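Local coordinates for BIFUNCTIONAL PROTEIN Proline utilization A (PutA) (Corynebacterium freiburgense, PDB 5UX5), which catalyses both steps of proline oxidation to glutamate, joining an FAD-dependent proline dehydrogenase and an NAD-dependent aldehyde dehydrogenase in one polypeptide, at residues Lys695-Thr701 and Ala728-Val734; Leu197-Asp201 and Leu759-Met763; Ile745-Arg749 and Trp787-Pro791. One frame throughout, in Å; residues are numbered along the deposited sequence.

Interaction 1: Lys695-Thr701 and Ala728-Val734; sequences KNAIIVT and ASLVILV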
# COMPACT_ATOMS: atom_id res chain seq x y z
N LYS A 695 4.78 17.62 -7.82
CA LYS A 695 5.61 18.06 -6.70
C LYS A 695 4.75 17.94 -5.45
O LYS A 695 4.11 18.90 -5.01
CB LYS A 695 6.12 19.52 -6.91
CG LYS A 695 7.24 19.93 -5.91
CD LYS A 695 8.45 19.03 -6.09
CE LYS A 695 9.52 19.24 -5.05
NZ LYS A 695 10.72 18.42 -5.39
N ASN A 696 4.81 16.78 -4.82
CA ASN A 696 3.79 16.34 -3.88
C ASN A 696 4.31 16.40 -2.45
O ASN A 696 5.48 16.10 -2.20
CB ASN A 696 3.36 14.93 -4.23
CG ASN A 696 3.06 14.79 -5.69
OD1 ASN A 696 2.15 15.44 -6.20
ND2 ASN A 696 3.84 13.96 -6.39
N ALA A 697 3.44 16.79 -1.53
CA ALA A 697 3.80 16.99 -0.14
C ALA A 697 2.89 16.16 0.74
O ALA A 697 1.76 15.82 0.35
CB ALA A 697 3.70 18.46 0.25
N ILE A 698 3.39 15.83 1.93
CA ILE A 698 2.58 15.28 3.02
C ILE A 698 2.70 16.22 4.20
O ILE A 698 3.81 16.49 4.68
CB ILE A 698 3.01 13.85 3.41
CG1 ILE A 698 2.70 12.86 2.30
CG2 ILE A 698 2.42 13.40 4.76
CD1 ILE A 698 3.17 11.47 2.68
N ILE A 699 1.56 16.73 4.66
CA ILE A 699 1.51 17.57 5.85
C ILE A 699 1.38 16.70 7.11
O ILE A 699 0.55 15.78 7.16
CB ILE A 699 0.36 18.58 5.76
CG1 ILE A 699 0.53 19.48 4.54
CG2 ILE A 699 0.26 19.38 7.04
CD1 ILE A 699 -0.57 20.51 4.40
N VAL A 700 2.21 17.00 8.11
CA VAL A 700 2.23 16.31 9.39
C VAL A 700 2.03 17.36 10.47
O VAL A 700 2.90 18.22 10.67
CB VAL A 700 3.55 15.55 9.60
CG1 VAL A 700 3.55 14.77 10.96
CG2 VAL A 700 3.82 14.65 8.41
N THR A 701 0.93 17.28 11.18
CA THR A 701 0.58 18.19 12.26
C THR A 701 0.83 17.52 13.60
O THR A 701 0.85 16.30 13.69
CB THR A 701 -0.89 18.60 12.15
OG1 THR A 701 -1.72 17.56 12.69
CG2 THR A 701 -1.27 18.86 10.70
N ALA A 728 6.54 11.49 -2.71
CA ALA A 728 6.52 12.54 -1.69
C ALA A 728 7.89 13.20 -1.68
O ALA A 728 8.86 12.63 -1.20
CB ALA A 728 6.16 11.96 -0.32
N SER A 729 7.96 14.40 -2.23
CA SER A 729 9.18 15.17 -2.30
C SER A 729 9.29 16.13 -1.15
O SER A 729 10.39 16.54 -0.79
CB SER A 729 9.19 15.96 -3.62
OG SER A 729 10.33 15.69 -4.42
N LEU A 730 8.18 16.44 -0.54
CA LEU A 730 8.12 17.40 0.54
C LEU A 730 7.32 16.80 1.67
O LEU A 730 6.30 16.14 1.44
CB LEU A 730 7.49 18.70 0.04
CG LEU A 730 8.14 19.33 -1.21
CD1 LEU A 730 7.21 20.31 -1.89
CD2 LEU A 730 9.43 20.05 -0.87
N VAL A 731 7.80 16.99 2.89
CA VAL A 731 7.01 16.82 4.11
C VAL A 731 6.98 18.19 4.80
O VAL A 731 8.03 18.83 5.00
CB VAL A 731 7.59 15.68 5.00
CG1 VAL A 731 9.01 15.93 5.39
CG2 VAL A 731 6.74 15.39 6.24
N ILE A 732 5.78 18.67 5.11
CA ILE A 732 5.56 19.97 5.72
C ILE A 732 5.06 19.71 7.13
O ILE A 732 3.95 19.19 7.30
CB ILE A 732 4.54 20.82 4.95
CG1 ILE A 732 4.85 20.92 3.47
CG2 ILE A 732 4.42 22.22 5.53
CD1 ILE A 732 3.74 21.61 2.75
N LEU A 733 5.85 20.07 8.13
CA LEU A 733 5.51 19.85 9.53
C LEU A 733 4.94 21.13 10.12
O LEU A 733 5.52 22.21 9.95
CB LEU A 733 6.75 19.45 10.32
CG LEU A 733 7.69 18.49 9.63
CD1 LEU A 733 8.89 18.29 10.52
CD2 LEU A 733 6.96 17.21 9.44
N VAL A 734 3.80 21.02 10.79
CA VAL A 734 3.21 22.16 11.48
C VAL A 734 3.66 22.15 12.93
O VAL A 734 3.52 21.14 13.63
CB VAL A 734 1.68 22.16 11.39
CG1 VAL A 734 1.14 23.35 12.14
CG2 VAL A 734 1.22 22.22 9.93

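Interaction 2: Leu197-Asp201 and Leu759-Met763; sequences LNPWD and LSTTM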
# COMPACT_ATOMS: atom_id res chain seq x y z
N LEU A 197 12.16 -5.19 8.17
CA LEU A 197 12.33 -6.57 7.72
C LEU A 197 11.75 -6.78 6.32
O LEU A 197 10.53 -6.71 6.12
CB LEU A 197 11.70 -7.52 8.73
CG LEU A 197 12.34 -8.89 8.94
CD1 LEU A 197 13.86 -8.82 8.97
CD2 LEU A 197 11.79 -9.51 10.23
N ASN A 198 12.62 -6.99 5.34
CA ASN A 198 12.21 -7.15 3.95
C ASN A 198 11.58 -8.51 3.68
O ASN A 198 12.30 -9.51 3.64
CB ASN A 198 13.41 -6.96 3.05
CG ASN A 198 13.08 -7.10 1.57
OD1 ASN A 198 11.92 -7.31 1.16
ND2 ASN A 198 14.13 -6.95 0.75
N PRO A 199 10.27 -8.58 3.42
CA PRO A 199 9.61 -9.89 3.29
C PRO A 199 10.04 -10.71 2.09
O PRO A 199 9.62 -11.86 1.99
CB PRO A 199 8.13 -9.53 3.17
CG PRO A 199 8.16 -8.19 2.50
CD PRO A 199 9.38 -7.47 3.04
N TRP A 200 10.82 -10.15 1.16
CA TRP A 200 11.21 -10.92 -0.02
C TRP A 200 12.57 -11.58 0.13
O TRP A 200 12.96 -12.36 -0.75
CB TRP A 200 11.23 -10.02 -1.26
CG TRP A 200 9.84 -9.59 -1.66
CD1 TRP A 200 9.21 -8.45 -1.30
CD2 TRP A 200 8.93 -10.32 -2.49
NE1 TRP A 200 7.97 -8.40 -1.85
CE2 TRP A 200 7.76 -9.54 -2.58
CE3 TRP A 200 8.99 -11.54 -3.15
CZ2 TRP A 200 6.63 -9.96 -3.31
CZ3 TRP A 200 7.87 -11.95 -3.88
CH2 TRP A 200 6.70 -11.16 -3.95
N ASP A 201 13.30 -11.30 1.20
CA ASP A 201 14.66 -11.79 1.37
C ASP A 201 14.73 -12.58 2.66
O ASP A 201 15.27 -12.09 3.65
CB ASP A 201 15.65 -10.62 1.37
CG ASP A 201 17.11 -11.08 1.41
OD1 ASP A 201 17.37 -12.23 0.97
OD2 ASP A 201 17.99 -10.31 1.89
N LEU A 759 17.29 -9.29 -4.13
CA LEU A 759 16.16 -9.43 -3.20
C LEU A 759 16.29 -8.56 -1.95
O LEU A 759 15.27 -8.11 -1.41
CB LEU A 759 16.02 -10.89 -2.77
CG LEU A 759 15.56 -11.84 -3.86
CD1 LEU A 759 15.76 -13.30 -3.42
CD2 LEU A 759 14.08 -11.55 -4.12
N SER A 760 17.51 -8.29 -1.49
CA SER A 760 17.70 -7.54 -0.26
C SER A 760 17.49 -6.05 -0.43
O SER A 760 17.30 -5.37 0.58
CB SER A 760 19.09 -7.78 0.31
OG SER A 760 20.09 -7.51 -0.64
N THR A 761 17.56 -5.55 -1.67
CA THR A 761 17.30 -4.14 -1.97
C THR A 761 15.93 -3.70 -1.47
O THR A 761 14.90 -4.32 -1.80
CB THR A 761 17.38 -3.88 -3.49
OG1 THR A 761 18.67 -4.20 -4.00
CG2 THR A 761 17.12 -2.43 -3.77
N THR A 762 15.91 -2.60 -0.72
CA THR A 762 14.68 -1.95 -0.33
C THR A 762 14.56 -0.54 -0.90
O THR A 762 13.49 0.07 -0.76
CB THR A 762 14.54 -1.91 1.21
OG1 THR A 762 15.78 -1.53 1.82
CG2 THR A 762 14.20 -3.29 1.72
N MET A 763 15.62 0.02 -1.50
CA MET A 763 15.52 1.18 -2.39
C MET A 763 16.42 0.94 -3.59
O MET A 763 17.64 0.85 -3.44
CB MET A 763 15.90 2.51 -1.73
CG MET A 763 15.61 3.65 -2.70
SD MET A 763 16.53 5.14 -2.47
CE MET A 763 15.87 5.68 -0.95

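Interaction 3: Ile745-Arg749 and Trp787-Pro791; sequences IDATR and WLVKP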
# COMPACT_ATOMS: atom_id res chain seq x y z
N ILE A 745 14.74 10.19 10.16
CA ILE A 745 16.17 10.07 9.89
C ILE A 745 16.62 8.62 10.06
O ILE A 745 17.28 8.05 9.18
CB ILE A 745 16.96 11.04 10.78
CG1 ILE A 745 16.72 12.47 10.33
CG2 ILE A 745 18.44 10.71 10.78
CD1 ILE A 745 17.33 13.49 11.19
N ASP A 746 16.23 7.99 11.18
CA ASP A 746 16.62 6.60 11.43
C ASP A 746 16.11 5.68 10.33
O ASP A 746 16.84 4.82 9.81
CB ASP A 746 16.11 6.17 12.80
CG ASP A 746 16.67 4.82 13.24
OD1 ASP A 746 17.69 4.38 12.67
OD2 ASP A 746 16.12 4.20 14.19
N ALA A 747 14.85 5.84 9.94
CA ALA A 747 14.29 4.99 8.89
C ALA A 747 14.99 5.20 7.55
O ALA A 747 15.16 4.26 6.77
CB ALA A 747 12.79 5.26 8.78
N THR A 748 15.37 6.44 7.23
CA THR A 748 15.99 6.71 5.93
C THR A 748 17.40 6.14 5.85
O THR A 748 17.78 5.52 4.85
CB THR A 748 15.97 8.21 5.67
OG1 THR A 748 14.62 8.66 5.71
CG2 THR A 748 16.52 8.53 4.30
N ARG A 749 18.21 6.35 6.90
CA ARG A 749 19.53 5.74 6.93
C ARG A 749 19.45 4.21 6.84
O ARG A 749 20.45 3.58 6.48
CB ARG A 749 20.28 6.17 8.18
CG ARG A 749 20.50 7.68 8.31
CD ARG A 749 21.67 8.00 9.28
NE ARG A 749 21.98 9.43 9.41
CZ ARG A 749 22.60 10.19 8.49
NH1 ARG A 749 22.99 9.69 7.31
NH2 ARG A 749 22.83 11.47 8.74
N TRP A 787 21.67 19.38 5.02
CA TRP A 787 21.39 17.96 4.84
C TRP A 787 21.24 17.31 6.21
O TRP A 787 22.20 17.27 6.99
CB TRP A 787 22.50 17.24 4.08
CG TRP A 787 22.57 17.47 2.60
CD1 TRP A 787 23.61 17.99 1.91
CD2 TRP A 787 21.56 17.15 1.62
NE1 TRP A 787 23.32 18.05 0.56
CE2 TRP A 787 22.07 17.54 0.36
CE3 TRP A 787 20.28 16.60 1.69
CZ2 TRP A 787 21.35 17.38 -0.82
CZ3 TRP A 787 19.55 16.44 0.51
CH2 TRP A 787 20.09 16.84 -0.72
N LEU A 788 20.04 16.80 6.51
CA LEU A 788 19.87 15.89 7.65
C LEU A 788 20.43 14.51 7.31
O LEU A 788 20.95 13.81 8.18
CB LEU A 788 18.40 15.76 8.04
CG LEU A 788 17.72 16.99 8.61
CD1 LEU A 788 16.29 16.65 8.97
CD2 LEU A 788 18.51 17.50 9.80
N VAL A 789 20.26 14.09 6.06
CA VAL A 789 20.92 12.92 5.51
C VAL A 789 21.35 13.33 4.11
O VAL A 789 20.51 13.80 3.33
CB VAL A 789 19.98 11.69 5.45
CG1 VAL A 789 20.65 10.52 4.78
CG2 VAL A 789 19.47 11.31 6.84
N LYS A 790 22.68 13.21 3.79
CA LYS A 790 23.19 13.69 2.49
C LYS A 790 23.32 12.52 1.52
O LYS A 790 23.94 11.51 1.86
CB LYS A 790 24.54 14.40 2.64
CG LYS A 790 25.14 14.99 1.33
CD LYS A 790 26.52 15.61 1.55
CE LYS A 790 27.41 15.53 0.29
NZ LYS A 790 27.50 16.78 -0.56
N PRO A 791 22.78 12.62 0.31
CA PRO A 791 22.85 11.49 -0.62
C PRO A 791 24.30 11.19 -0.95
O PRO A 791 25.14 12.08 -0.96
CB PRO A 791 22.11 12.00 -1.86
CG PRO A 791 21.42 13.26 -1.42
CD PRO A 791 22.19 13.82 -0.30

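Interaction 1: Lys695-Thr701 and Ala728-Val734
I698 and I732 belong to neighbouring parallel strands, 696-700 and 728-734, the two strands of a beta-alpha-beta unit whose crossover is helix 706-718, in the aldehyde dehydrogenase part of the chain. The strand axes run 24° apart and approach to 4.5 Å. Backbone hydrogen bonds follow the parallel pattern, in which I698 and V700 each donate and accept: I698 N reaches L730 O, I732 N reaches I698 O, V700 N reaches I732 O at 2.9 Å, and V734 N reaches V700 O. N696 O is shared by two donors, S729 N and L730 N. CA-H...O contacts, such as A697 CA to L730 O at 3.1 Å, fill in between.

Apolar packing divides between the sheet faces. On one, A697 CB touches L730 CB (3.8 Å) and I732 CD1, while I699 CG2 meets V734 CG2; helix 833-841 packs there through A836. On the other, V700 CG2 touches V731 CG2 at 3.7 Å, V700 CB lies beside L733 CD2, and V713 of the crossover helix covers I698 and V731.

The polar side-chain contact is made by K695, which also bonds H818 O through NZ and makes a cation-pi contact with F815. With CG anti to the backbone N (chi1 -168°) and a bend at chi2, its chain passes L730 CD1 and brings NZ to 2.9 Å from S729 OG.

Interaction 2: Leu197-Asp201 and Leu759-Met763
N198 and L759 meet in a loop-to-loop contact between the two catalytic parts of the chain: 197-201 leads into helix 202-221 of the proline dehydrogenase part, and 759-763 lies between helices 740-750 and 772-779 of the aldehyde dehydrogenase part. Neither segment forms regular structure, and their nearest CA atoms, of D201 and L759, are 5.4 Å apart. The polar link is one weak bond: N198 ND2 lies 2.7 Å from L759 O, but the angle at hydrogen is only 121°. The amide's flank is filled by T762 CG2, 3.8 Å from N198 ND2, the two side chains running antiparallel alongside each other.

What fixes the amide is its other end. With N198 CG anti to the backbone N (chi1 -180°) and chi2 near zero, OD1 comes to W200 N and accepts from it at 3.0 Å and 170°, the donor standing above the carbonyl plane. This is an Asx turn, set within a type I beta turn from N198 to D201 that is closed by D201 N to N198 O. D201 then takes the N-cap position of helix 202-221, its OD1 accepting from G204 N.

L759 CD2 packs against the W200 carbonyl, 3.6 Å from W200 O, and has an apolar contact with W200 CB at 4.3 Å. The W200 side chain also packs on I550 and A551 of helix 550-574 and on T479 and A483 of helix 477-484. D201 CB lies against L759 O, and the D201 and L759 side chains cross at a slant, while the carboxylate's OD2 is beside S760 CB.

Interaction 3: Ile745-Arg749 and Trp787-Pro791
The backbones of I745-R749, a piece of helix 740-750, and W787-P791, where the chain turns a corner at L788, stay well apart: the nearest CA atoms, of I745 and V789, are 7.1 Å from each other, and side chains bridge the interval. I745 meets L788 and V789, one with each branch. Its CD1 touches L788 CD1 at 4.0 Å, the two side chains crossing at about a right angle. CG1 at chi1 -70° leaves I745 CG2 anti to the backbone N, where it meets V789 CG2 at 4.1 Å, the two side chains lying alongside with reversed senses.

L788 and V789 form a classic beta bulge opposite I805 of strand 804-807, at the corner of the chain, and both share backbone bonds with I805. V789 points toward the helix, and L788 also packs on I805 and D807. The contact lays helix 740-750 against the bulged chain that follows strand 786-787 in the aldehyde dehydrogenase part, with T748 of the same helix also resting on I805 and P803.

One helical turn after I745, R749 completes the contact. Its chain is extended from CG to NE, which carries the guanidinium over V789: CG2 stands 3.7 Å above the centre of one guanidinium face, an aliphatic contact with a flat cation. V789 CG1 approaches R749 NH1 at 3.5 Å. R749 NH2 also comes within 3.1 Å of L788 O, but the angle is too poor for a hydrogen bond, and the oxygen sits obliquely to the guanidinium group.

Interaction 1 is core: nearly all its touching residues are buried, and six backbone hydrogen bonds tie two strands in register. Interactions 2 and 3 are only partly buried and smaller; the former relies on one weak amide bond and close packing, the latter on apolar side chains and a guanidinium face without any hydrogen bond. Interactions 1 and 3 lie within the aldehyde dehydrogenase part and are joined through the chain, since strand 728-734 leads to helix 740-750; their centres are about 16 Å apart. Interaction 2 instead bridges the two enzyme parts. Interactions 2 and 3 come within about 6 Å at their nearest atoms, yet do not touch.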